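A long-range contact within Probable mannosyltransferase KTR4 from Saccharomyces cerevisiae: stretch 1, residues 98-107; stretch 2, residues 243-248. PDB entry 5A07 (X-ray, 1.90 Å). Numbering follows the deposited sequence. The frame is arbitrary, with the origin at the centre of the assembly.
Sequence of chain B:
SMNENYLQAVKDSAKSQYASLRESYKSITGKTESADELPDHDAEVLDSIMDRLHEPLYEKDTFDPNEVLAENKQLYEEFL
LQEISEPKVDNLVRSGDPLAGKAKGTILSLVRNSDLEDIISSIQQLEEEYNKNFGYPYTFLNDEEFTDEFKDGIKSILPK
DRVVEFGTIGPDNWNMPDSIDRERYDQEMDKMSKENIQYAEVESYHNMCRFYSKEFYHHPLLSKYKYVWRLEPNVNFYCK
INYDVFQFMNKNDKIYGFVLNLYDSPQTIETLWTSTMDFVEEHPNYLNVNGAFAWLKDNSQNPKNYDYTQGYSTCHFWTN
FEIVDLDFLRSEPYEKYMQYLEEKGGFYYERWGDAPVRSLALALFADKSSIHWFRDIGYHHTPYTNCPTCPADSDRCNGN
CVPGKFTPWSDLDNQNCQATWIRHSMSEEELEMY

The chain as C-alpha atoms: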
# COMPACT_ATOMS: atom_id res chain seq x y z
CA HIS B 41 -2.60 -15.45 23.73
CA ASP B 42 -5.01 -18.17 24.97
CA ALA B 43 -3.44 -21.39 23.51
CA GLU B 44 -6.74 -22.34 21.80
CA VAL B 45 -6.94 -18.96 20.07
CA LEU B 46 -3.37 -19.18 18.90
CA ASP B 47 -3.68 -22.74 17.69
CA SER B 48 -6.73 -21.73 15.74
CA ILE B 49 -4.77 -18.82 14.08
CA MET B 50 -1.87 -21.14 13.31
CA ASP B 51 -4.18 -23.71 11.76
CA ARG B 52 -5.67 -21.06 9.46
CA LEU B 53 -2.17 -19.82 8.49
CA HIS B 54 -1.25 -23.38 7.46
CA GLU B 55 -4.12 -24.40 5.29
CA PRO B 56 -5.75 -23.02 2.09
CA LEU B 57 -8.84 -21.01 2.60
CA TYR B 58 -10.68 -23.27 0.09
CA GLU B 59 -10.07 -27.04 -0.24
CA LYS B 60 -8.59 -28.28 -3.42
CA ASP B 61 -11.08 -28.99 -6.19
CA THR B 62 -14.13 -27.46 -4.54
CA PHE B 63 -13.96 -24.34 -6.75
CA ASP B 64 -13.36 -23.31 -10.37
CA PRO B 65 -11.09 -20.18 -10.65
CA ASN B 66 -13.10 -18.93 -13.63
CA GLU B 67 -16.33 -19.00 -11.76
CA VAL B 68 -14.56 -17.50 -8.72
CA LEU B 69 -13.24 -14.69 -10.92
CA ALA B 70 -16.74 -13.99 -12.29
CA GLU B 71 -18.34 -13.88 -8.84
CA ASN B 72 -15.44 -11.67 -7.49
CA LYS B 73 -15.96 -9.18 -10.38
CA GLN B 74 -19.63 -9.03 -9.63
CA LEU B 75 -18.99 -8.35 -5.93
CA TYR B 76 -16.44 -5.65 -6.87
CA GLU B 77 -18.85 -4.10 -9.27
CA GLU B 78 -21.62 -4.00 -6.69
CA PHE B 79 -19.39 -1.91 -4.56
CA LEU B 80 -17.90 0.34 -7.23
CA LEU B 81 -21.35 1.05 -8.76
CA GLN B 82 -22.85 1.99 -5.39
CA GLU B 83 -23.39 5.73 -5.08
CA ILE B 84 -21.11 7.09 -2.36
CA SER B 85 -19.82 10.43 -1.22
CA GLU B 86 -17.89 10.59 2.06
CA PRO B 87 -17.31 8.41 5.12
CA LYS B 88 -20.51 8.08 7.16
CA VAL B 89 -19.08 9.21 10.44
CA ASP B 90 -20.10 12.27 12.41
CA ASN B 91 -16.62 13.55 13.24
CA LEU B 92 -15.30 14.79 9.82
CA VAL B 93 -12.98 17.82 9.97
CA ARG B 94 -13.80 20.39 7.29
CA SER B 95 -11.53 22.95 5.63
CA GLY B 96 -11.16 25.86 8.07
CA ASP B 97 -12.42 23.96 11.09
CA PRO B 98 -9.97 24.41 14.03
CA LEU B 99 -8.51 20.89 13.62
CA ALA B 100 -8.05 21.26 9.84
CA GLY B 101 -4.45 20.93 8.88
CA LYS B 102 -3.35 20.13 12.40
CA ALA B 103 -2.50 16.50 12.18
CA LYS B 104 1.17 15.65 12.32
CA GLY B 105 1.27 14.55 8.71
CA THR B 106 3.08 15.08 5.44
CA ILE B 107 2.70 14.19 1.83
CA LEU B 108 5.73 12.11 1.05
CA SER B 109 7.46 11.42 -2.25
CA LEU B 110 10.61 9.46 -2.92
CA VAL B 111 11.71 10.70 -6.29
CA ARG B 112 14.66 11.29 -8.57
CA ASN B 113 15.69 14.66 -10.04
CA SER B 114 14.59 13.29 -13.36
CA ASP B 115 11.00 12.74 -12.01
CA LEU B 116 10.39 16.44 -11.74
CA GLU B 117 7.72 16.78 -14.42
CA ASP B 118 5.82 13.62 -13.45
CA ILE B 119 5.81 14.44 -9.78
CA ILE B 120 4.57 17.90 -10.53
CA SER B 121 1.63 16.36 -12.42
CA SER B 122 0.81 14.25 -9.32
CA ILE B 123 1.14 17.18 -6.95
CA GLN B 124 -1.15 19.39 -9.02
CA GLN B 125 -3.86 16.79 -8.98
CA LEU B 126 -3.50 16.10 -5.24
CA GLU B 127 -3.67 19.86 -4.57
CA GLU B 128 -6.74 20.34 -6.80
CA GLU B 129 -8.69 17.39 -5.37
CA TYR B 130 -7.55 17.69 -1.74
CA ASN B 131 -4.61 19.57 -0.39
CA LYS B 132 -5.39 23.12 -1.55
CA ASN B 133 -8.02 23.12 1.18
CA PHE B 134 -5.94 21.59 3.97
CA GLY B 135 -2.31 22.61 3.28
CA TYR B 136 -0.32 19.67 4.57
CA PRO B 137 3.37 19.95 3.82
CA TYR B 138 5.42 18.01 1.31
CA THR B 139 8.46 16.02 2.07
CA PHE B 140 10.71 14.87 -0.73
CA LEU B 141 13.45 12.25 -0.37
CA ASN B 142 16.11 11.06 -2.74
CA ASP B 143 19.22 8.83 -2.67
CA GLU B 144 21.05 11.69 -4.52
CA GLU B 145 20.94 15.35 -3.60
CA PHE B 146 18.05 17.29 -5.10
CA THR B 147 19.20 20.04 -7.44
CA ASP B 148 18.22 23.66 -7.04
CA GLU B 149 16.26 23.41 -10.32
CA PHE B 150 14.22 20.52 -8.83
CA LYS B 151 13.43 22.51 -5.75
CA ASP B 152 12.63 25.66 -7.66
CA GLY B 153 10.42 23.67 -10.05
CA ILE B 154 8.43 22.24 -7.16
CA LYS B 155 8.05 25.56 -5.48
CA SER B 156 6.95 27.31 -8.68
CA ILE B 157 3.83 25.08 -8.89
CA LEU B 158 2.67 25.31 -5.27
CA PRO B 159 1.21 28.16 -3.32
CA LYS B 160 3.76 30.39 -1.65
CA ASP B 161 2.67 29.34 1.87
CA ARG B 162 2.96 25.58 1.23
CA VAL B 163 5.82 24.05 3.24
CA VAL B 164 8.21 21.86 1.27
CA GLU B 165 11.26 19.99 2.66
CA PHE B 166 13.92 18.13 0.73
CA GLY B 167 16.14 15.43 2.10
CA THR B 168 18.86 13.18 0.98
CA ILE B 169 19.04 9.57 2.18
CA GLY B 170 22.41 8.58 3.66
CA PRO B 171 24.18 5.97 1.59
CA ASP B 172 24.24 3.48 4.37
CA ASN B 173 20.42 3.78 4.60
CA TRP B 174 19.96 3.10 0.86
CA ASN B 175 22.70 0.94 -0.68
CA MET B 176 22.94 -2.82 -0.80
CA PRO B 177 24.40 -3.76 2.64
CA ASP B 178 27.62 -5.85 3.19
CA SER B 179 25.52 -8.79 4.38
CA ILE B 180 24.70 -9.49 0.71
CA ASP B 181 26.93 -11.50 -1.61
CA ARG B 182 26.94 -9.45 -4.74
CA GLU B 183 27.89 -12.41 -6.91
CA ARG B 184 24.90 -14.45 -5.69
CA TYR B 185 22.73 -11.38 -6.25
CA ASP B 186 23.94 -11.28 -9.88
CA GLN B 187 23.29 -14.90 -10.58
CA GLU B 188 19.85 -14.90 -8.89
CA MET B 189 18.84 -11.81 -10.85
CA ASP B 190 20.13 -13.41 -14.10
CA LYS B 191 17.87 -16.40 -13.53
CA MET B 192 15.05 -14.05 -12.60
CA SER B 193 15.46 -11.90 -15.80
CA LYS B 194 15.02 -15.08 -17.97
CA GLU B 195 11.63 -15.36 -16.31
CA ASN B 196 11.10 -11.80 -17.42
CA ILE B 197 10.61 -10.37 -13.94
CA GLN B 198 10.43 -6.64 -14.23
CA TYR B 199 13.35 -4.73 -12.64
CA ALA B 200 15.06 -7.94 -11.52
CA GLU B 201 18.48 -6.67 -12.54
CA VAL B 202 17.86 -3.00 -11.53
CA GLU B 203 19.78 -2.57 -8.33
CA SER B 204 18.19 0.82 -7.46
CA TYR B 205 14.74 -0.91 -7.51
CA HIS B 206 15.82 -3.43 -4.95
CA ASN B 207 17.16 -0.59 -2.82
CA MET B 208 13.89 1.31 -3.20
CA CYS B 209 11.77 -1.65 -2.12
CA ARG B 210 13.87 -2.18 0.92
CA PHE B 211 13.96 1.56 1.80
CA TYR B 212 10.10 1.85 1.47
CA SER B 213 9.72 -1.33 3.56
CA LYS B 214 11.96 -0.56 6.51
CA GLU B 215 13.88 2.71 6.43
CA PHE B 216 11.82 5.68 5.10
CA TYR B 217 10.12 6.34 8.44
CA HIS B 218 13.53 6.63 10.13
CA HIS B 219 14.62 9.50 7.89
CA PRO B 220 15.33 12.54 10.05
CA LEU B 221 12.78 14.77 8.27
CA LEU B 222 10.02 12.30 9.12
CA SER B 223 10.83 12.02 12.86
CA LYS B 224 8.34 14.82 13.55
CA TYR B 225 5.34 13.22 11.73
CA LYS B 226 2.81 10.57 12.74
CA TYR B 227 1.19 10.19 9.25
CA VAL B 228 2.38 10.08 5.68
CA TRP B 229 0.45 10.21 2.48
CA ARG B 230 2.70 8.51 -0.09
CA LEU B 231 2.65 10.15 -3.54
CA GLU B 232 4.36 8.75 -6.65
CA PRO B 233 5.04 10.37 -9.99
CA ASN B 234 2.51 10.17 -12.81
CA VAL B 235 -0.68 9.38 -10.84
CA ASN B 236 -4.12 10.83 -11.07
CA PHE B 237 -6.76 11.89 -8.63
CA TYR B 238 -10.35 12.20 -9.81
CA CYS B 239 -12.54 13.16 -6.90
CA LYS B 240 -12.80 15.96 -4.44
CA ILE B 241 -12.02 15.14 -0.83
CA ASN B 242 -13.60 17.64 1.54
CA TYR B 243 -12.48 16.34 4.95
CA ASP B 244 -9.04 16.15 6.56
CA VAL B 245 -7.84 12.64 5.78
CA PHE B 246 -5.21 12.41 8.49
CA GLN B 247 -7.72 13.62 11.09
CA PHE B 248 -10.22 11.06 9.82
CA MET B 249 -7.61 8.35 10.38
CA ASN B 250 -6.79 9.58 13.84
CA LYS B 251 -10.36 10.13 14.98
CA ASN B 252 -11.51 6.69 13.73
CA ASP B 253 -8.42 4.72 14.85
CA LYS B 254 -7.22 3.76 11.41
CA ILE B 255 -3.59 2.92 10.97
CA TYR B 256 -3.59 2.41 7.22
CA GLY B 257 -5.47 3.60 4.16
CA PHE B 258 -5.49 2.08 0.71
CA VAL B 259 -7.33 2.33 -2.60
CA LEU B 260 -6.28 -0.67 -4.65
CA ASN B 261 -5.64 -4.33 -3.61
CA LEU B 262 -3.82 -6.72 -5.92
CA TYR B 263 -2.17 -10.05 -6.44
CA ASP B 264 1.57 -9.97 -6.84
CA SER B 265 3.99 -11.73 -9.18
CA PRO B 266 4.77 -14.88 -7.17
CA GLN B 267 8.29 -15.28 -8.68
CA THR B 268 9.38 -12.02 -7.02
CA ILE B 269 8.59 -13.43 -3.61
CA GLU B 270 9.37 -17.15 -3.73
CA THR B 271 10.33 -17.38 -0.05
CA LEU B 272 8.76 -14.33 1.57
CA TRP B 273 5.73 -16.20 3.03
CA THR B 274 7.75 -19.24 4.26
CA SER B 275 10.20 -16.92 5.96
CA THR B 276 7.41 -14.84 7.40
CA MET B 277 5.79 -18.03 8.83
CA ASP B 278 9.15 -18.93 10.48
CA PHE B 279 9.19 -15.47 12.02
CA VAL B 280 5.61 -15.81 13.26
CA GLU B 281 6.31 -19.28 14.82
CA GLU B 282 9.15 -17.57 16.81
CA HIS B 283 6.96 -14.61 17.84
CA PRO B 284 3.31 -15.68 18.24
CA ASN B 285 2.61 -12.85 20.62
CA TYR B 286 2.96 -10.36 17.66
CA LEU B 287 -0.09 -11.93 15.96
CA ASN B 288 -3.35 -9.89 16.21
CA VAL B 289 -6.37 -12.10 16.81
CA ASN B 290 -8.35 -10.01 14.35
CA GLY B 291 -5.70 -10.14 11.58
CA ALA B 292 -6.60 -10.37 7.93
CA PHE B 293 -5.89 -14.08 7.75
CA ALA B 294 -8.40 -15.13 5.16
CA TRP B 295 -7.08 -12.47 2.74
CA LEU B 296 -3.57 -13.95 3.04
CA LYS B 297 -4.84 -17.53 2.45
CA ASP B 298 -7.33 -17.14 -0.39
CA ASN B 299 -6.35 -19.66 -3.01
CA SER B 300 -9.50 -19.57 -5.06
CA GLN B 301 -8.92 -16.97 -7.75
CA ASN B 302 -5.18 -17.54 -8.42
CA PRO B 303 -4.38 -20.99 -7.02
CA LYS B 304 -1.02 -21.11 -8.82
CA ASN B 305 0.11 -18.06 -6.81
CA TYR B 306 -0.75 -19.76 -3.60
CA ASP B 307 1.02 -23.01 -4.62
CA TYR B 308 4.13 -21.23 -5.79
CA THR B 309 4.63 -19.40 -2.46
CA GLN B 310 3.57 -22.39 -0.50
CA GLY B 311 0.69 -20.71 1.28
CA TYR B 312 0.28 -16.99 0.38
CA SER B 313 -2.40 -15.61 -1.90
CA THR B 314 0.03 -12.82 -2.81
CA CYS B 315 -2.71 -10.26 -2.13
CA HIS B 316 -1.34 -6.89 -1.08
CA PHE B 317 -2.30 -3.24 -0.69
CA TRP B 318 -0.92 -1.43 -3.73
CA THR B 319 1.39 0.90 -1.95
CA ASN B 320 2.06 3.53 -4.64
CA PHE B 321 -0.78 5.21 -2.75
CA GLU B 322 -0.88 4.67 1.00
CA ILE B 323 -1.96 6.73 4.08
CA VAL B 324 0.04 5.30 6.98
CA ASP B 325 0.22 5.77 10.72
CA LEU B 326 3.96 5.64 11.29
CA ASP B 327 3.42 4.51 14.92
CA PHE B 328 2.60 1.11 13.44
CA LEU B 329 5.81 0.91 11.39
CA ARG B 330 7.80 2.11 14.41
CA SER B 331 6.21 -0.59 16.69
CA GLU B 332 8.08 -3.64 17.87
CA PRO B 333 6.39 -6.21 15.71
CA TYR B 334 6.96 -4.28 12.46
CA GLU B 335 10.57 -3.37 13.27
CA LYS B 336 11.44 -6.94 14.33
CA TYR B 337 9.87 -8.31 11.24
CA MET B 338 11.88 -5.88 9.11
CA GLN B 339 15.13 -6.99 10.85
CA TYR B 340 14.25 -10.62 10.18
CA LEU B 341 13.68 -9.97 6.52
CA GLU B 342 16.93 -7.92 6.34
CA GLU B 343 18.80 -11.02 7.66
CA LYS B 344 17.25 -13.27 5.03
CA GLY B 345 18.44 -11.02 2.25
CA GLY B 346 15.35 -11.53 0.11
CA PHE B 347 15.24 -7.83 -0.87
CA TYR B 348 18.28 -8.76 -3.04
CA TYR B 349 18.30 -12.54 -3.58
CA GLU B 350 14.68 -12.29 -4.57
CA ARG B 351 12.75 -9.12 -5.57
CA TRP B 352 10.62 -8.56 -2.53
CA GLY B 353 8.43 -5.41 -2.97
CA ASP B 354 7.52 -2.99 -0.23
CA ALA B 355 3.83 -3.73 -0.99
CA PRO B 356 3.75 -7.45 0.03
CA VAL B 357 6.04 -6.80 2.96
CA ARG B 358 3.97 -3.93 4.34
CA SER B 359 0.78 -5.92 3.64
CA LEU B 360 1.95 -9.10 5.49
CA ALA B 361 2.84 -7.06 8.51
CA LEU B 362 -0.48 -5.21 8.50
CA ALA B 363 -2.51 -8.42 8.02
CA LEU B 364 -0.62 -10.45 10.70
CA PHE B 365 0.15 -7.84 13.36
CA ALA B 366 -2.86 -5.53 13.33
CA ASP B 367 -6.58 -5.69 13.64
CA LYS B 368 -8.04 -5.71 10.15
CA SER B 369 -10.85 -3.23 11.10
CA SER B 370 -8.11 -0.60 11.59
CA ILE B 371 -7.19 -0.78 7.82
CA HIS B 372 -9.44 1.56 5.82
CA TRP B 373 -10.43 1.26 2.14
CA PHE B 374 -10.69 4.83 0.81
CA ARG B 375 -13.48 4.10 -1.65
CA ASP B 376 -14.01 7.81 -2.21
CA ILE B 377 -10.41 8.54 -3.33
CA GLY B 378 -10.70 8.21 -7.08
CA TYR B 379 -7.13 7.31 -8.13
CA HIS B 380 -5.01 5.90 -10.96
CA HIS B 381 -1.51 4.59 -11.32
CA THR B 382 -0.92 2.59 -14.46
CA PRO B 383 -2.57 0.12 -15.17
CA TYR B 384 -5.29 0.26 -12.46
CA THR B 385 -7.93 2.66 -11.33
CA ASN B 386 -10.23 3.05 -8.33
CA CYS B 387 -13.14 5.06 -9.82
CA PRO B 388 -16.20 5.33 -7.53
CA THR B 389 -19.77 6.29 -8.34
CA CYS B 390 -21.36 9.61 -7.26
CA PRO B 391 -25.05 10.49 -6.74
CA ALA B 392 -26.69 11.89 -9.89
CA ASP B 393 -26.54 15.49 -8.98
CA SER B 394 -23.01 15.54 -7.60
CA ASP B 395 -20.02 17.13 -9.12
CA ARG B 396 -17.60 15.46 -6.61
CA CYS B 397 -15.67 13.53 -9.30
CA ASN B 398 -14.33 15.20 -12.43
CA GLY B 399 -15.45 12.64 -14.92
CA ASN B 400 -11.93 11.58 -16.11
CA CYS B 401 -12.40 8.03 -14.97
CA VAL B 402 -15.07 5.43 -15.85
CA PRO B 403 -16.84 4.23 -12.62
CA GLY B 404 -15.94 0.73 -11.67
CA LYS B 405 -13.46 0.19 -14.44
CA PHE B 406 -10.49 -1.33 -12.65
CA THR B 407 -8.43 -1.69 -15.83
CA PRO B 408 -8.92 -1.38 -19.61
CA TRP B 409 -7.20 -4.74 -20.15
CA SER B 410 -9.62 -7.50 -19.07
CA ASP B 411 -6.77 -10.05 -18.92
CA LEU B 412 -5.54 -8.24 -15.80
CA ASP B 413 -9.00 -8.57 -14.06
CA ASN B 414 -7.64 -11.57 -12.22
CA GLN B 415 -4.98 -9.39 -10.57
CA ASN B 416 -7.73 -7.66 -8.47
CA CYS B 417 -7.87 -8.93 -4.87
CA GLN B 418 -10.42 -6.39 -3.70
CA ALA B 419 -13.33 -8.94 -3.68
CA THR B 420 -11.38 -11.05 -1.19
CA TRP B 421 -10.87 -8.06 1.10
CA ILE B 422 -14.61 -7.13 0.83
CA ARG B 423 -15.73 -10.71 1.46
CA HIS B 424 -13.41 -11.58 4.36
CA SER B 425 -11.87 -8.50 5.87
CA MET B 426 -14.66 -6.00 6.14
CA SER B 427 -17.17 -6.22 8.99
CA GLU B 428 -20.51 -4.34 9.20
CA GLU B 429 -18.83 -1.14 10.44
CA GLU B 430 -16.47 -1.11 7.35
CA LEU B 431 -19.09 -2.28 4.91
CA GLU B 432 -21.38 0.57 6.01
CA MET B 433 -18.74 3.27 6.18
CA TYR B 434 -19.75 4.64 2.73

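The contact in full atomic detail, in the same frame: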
# COMPACT_ATOMS: atom_id res chain seq x y z
N PRO B 98 -11.19 24.30 13.21
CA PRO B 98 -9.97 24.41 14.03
C PRO B 98 -8.98 23.26 13.91
O PRO B 98 -7.79 23.51 13.94
CB PRO B 98 -10.47 24.45 15.48
CG PRO B 98 -11.93 24.78 15.41
CD PRO B 98 -12.44 24.49 14.00
N LEU B 99 -9.43 22.02 13.78
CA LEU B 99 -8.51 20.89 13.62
C LEU B 99 -7.96 20.71 12.19
O LEU B 99 -7.14 19.83 11.95
CB LEU B 99 -9.19 19.62 14.09
CG LEU B 99 -9.51 19.58 15.61
CD1 LEU B 99 -10.39 18.36 15.93
CD2 LEU B 99 -8.23 19.54 16.42
N ALA B 100 -8.46 21.48 11.22
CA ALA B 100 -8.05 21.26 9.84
C ALA B 100 -6.60 21.57 9.69
O ALA B 100 -6.11 22.63 10.07
CB ALA B 100 -8.85 22.13 8.91
N GLY B 101 -5.86 20.65 9.14
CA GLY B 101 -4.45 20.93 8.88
C GLY B 101 -3.58 20.63 10.05
O GLY B 101 -2.37 20.80 9.94
N LYS B 102 -4.14 20.18 11.17
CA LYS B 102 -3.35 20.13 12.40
C LYS B 102 -2.83 18.78 12.72
O LYS B 102 -2.14 18.66 13.71
CB LYS B 102 -4.14 20.58 13.64
CG LYS B 102 -4.83 21.93 13.52
CD LYS B 102 -3.96 22.95 12.80
CE LYS B 102 -3.01 23.58 13.75
NZ LYS B 102 -3.82 24.61 14.44
N ALA B 103 -3.12 17.75 11.93
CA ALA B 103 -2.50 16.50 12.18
C ALA B 103 -1.04 16.57 11.94
O ALA B 103 -0.54 17.42 11.16
CB ALA B 103 -3.15 15.42 11.34
N LYS B 104 -0.27 15.70 12.58
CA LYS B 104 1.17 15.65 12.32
C LYS B 104 1.47 14.75 11.10
O LYS B 104 1.87 13.59 11.23
CB LYS B 104 1.96 15.09 13.52
CG LYS B 104 1.61 15.66 14.83
CD LYS B 104 2.10 17.01 15.05
CE LYS B 104 2.40 17.18 16.56
NZ LYS B 104 2.25 18.64 16.83
N GLY B 105 1.26 15.32 9.91
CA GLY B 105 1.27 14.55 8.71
C GLY B 105 1.95 15.31 7.59
O GLY B 105 2.01 16.56 7.64
N THR B 106 2.44 14.54 6.62
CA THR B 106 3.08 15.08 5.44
C THR B 106 2.70 14.23 4.25
O THR B 106 2.46 13.03 4.39
CB THR B 106 4.59 15.15 5.60
OG1 THR B 106 5.21 15.90 4.55
CG2 THR B 106 5.20 13.76 5.73
N ILE B 107 2.69 14.89 3.10
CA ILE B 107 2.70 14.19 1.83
C ILE B 107 4.10 13.85 1.49
O ILE B 107 4.96 14.70 1.59
CB ILE B 107 2.08 15.07 0.76
CG1 ILE B 107 0.65 15.34 1.18
CG2 ILE B 107 2.06 14.31 -0.53
CD1 ILE B 107 0.22 16.62 0.68
N TYR B 243 -12.78 16.53 3.55
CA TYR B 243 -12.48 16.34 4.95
C TYR B 243 -11.01 16.08 5.07
O TYR B 243 -10.38 15.61 4.12
CB TYR B 243 -13.27 15.17 5.56
CG TYR B 243 -13.05 13.83 4.89
CD1 TYR B 243 -13.72 13.50 3.75
CD2 TYR B 243 -12.11 12.94 5.39
CE1 TYR B 243 -13.51 12.30 3.11
CE2 TYR B 243 -11.88 11.76 4.78
CZ TYR B 243 -12.58 11.43 3.64
OH TYR B 243 -12.37 10.27 3.01
N ASP B 244 -10.47 16.39 6.23
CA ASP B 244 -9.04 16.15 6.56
C ASP B 244 -8.80 14.65 6.75
O ASP B 244 -9.36 14.03 7.65
CB ASP B 244 -8.69 16.92 7.81
CG ASP B 244 -7.21 16.90 8.16
OD1 ASP B 244 -6.56 15.83 8.09
OD2 ASP B 244 -6.66 17.97 8.49
N VAL B 245 -8.02 14.07 5.85
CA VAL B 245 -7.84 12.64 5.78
C VAL B 245 -7.04 12.12 6.94
O VAL B 245 -7.41 11.13 7.55
CB VAL B 245 -7.17 12.27 4.43
CG1 VAL B 245 -6.73 10.83 4.37
CG2 VAL B 245 -8.15 12.50 3.30
N PHE B 246 -5.97 12.81 7.28
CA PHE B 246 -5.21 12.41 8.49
C PHE B 246 -6.05 12.49 9.76
O PHE B 246 -5.98 11.60 10.62
CB PHE B 246 -3.93 13.22 8.66
CG PHE B 246 -2.96 13.13 7.53
CD1 PHE B 246 -2.65 11.94 6.94
CD2 PHE B 246 -2.23 14.23 7.15
CE1 PHE B 246 -1.68 11.86 5.98
CE2 PHE B 246 -1.27 14.14 6.13
CZ PHE B 246 -1.00 12.93 5.56
N GLN B 247 -6.85 13.51 9.89
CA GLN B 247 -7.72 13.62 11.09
C GLN B 247 -8.80 12.54 11.08
O GLN B 247 -9.18 12.08 12.14
CB GLN B 247 -8.36 15.04 11.25
CG GLN B 247 -7.34 16.14 11.48
CD GLN B 247 -6.66 16.12 12.85
OE1 GLN B 247 -6.46 15.09 13.42
NE2 GLN B 247 -6.30 17.30 13.36
N PHE B 248 -9.32 12.17 9.90
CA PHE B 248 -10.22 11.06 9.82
C PHE B 248 -9.58 9.79 10.33
O PHE B 248 -10.16 9.03 11.13
CB PHE B 248 -10.74 10.87 8.39
CG PHE B 248 -11.40 9.57 8.17
CD1 PHE B 248 -12.73 9.39 8.48
CD2 PHE B 248 -10.67 8.48 7.67
CE1 PHE B 248 -13.36 8.16 8.35
CE2 PHE B 248 -11.29 7.24 7.48
CZ PHE B 248 -12.63 7.07 7.84

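The contact joins a turn and the start of a strand to the first turn of a helix, at least 140 residues apart in sequence. Two hydrogen bonds carry its polar part, and both involve the type II beta turn from Leu 99 to Lys 102.

Asp 244 is the N-cap of the helix, and its carboxylate serves both stretches. OD1 of Asp 244 accepts from the backbone N of Gln 247 at 3.0 Å, which is the capping bond. OD2 of Asp 244 accepts from the backbone N of Gly 101 at 2.9 Å, with an N-H...O angle of 170°. OD2 is also hydrogen-bonded elsewhere in the structure. Phe 248 N donates to Asp 244 O at 2.9 Å, an i to i+4 bond in the first turn of the helix.

The carbonyl of Leu 99 has two donors. Inside the turn, Lys 102 N donates to Leu 99 O at 3.1 Å. From the helix, Gln 247 NE2 donates to Leu 99 O at 3.0 Å and 171°, so the bond is nearly straight. Gln 247 thus uses its backbone N for the cap and its side-chain amide for the turn.

Gly 101 has phi/psi of 88/-2. A CB there would be jammed against the carbonyl O of Ala 100, so the backbone itself calls for glycine.

Beyond the turn the contact centres on Phe 246 and has no cross-stretch hydrogen bond. Ala 103 points toward the helix, and its CB lies 3.6 Å from Phe 246 CB. Gly 105 CA comes within 3.6 Å of Phe 246 CE2. An ideal CB on Gly 105 would sit 2.4 Å from Phe 246 CD2, a clash, so the bare glycine leaves room for the ring. Thr 106 meets this ring through its backbone, with Thr 106 O 3.7 Å from Phe 246 CZ. Its side chain points away.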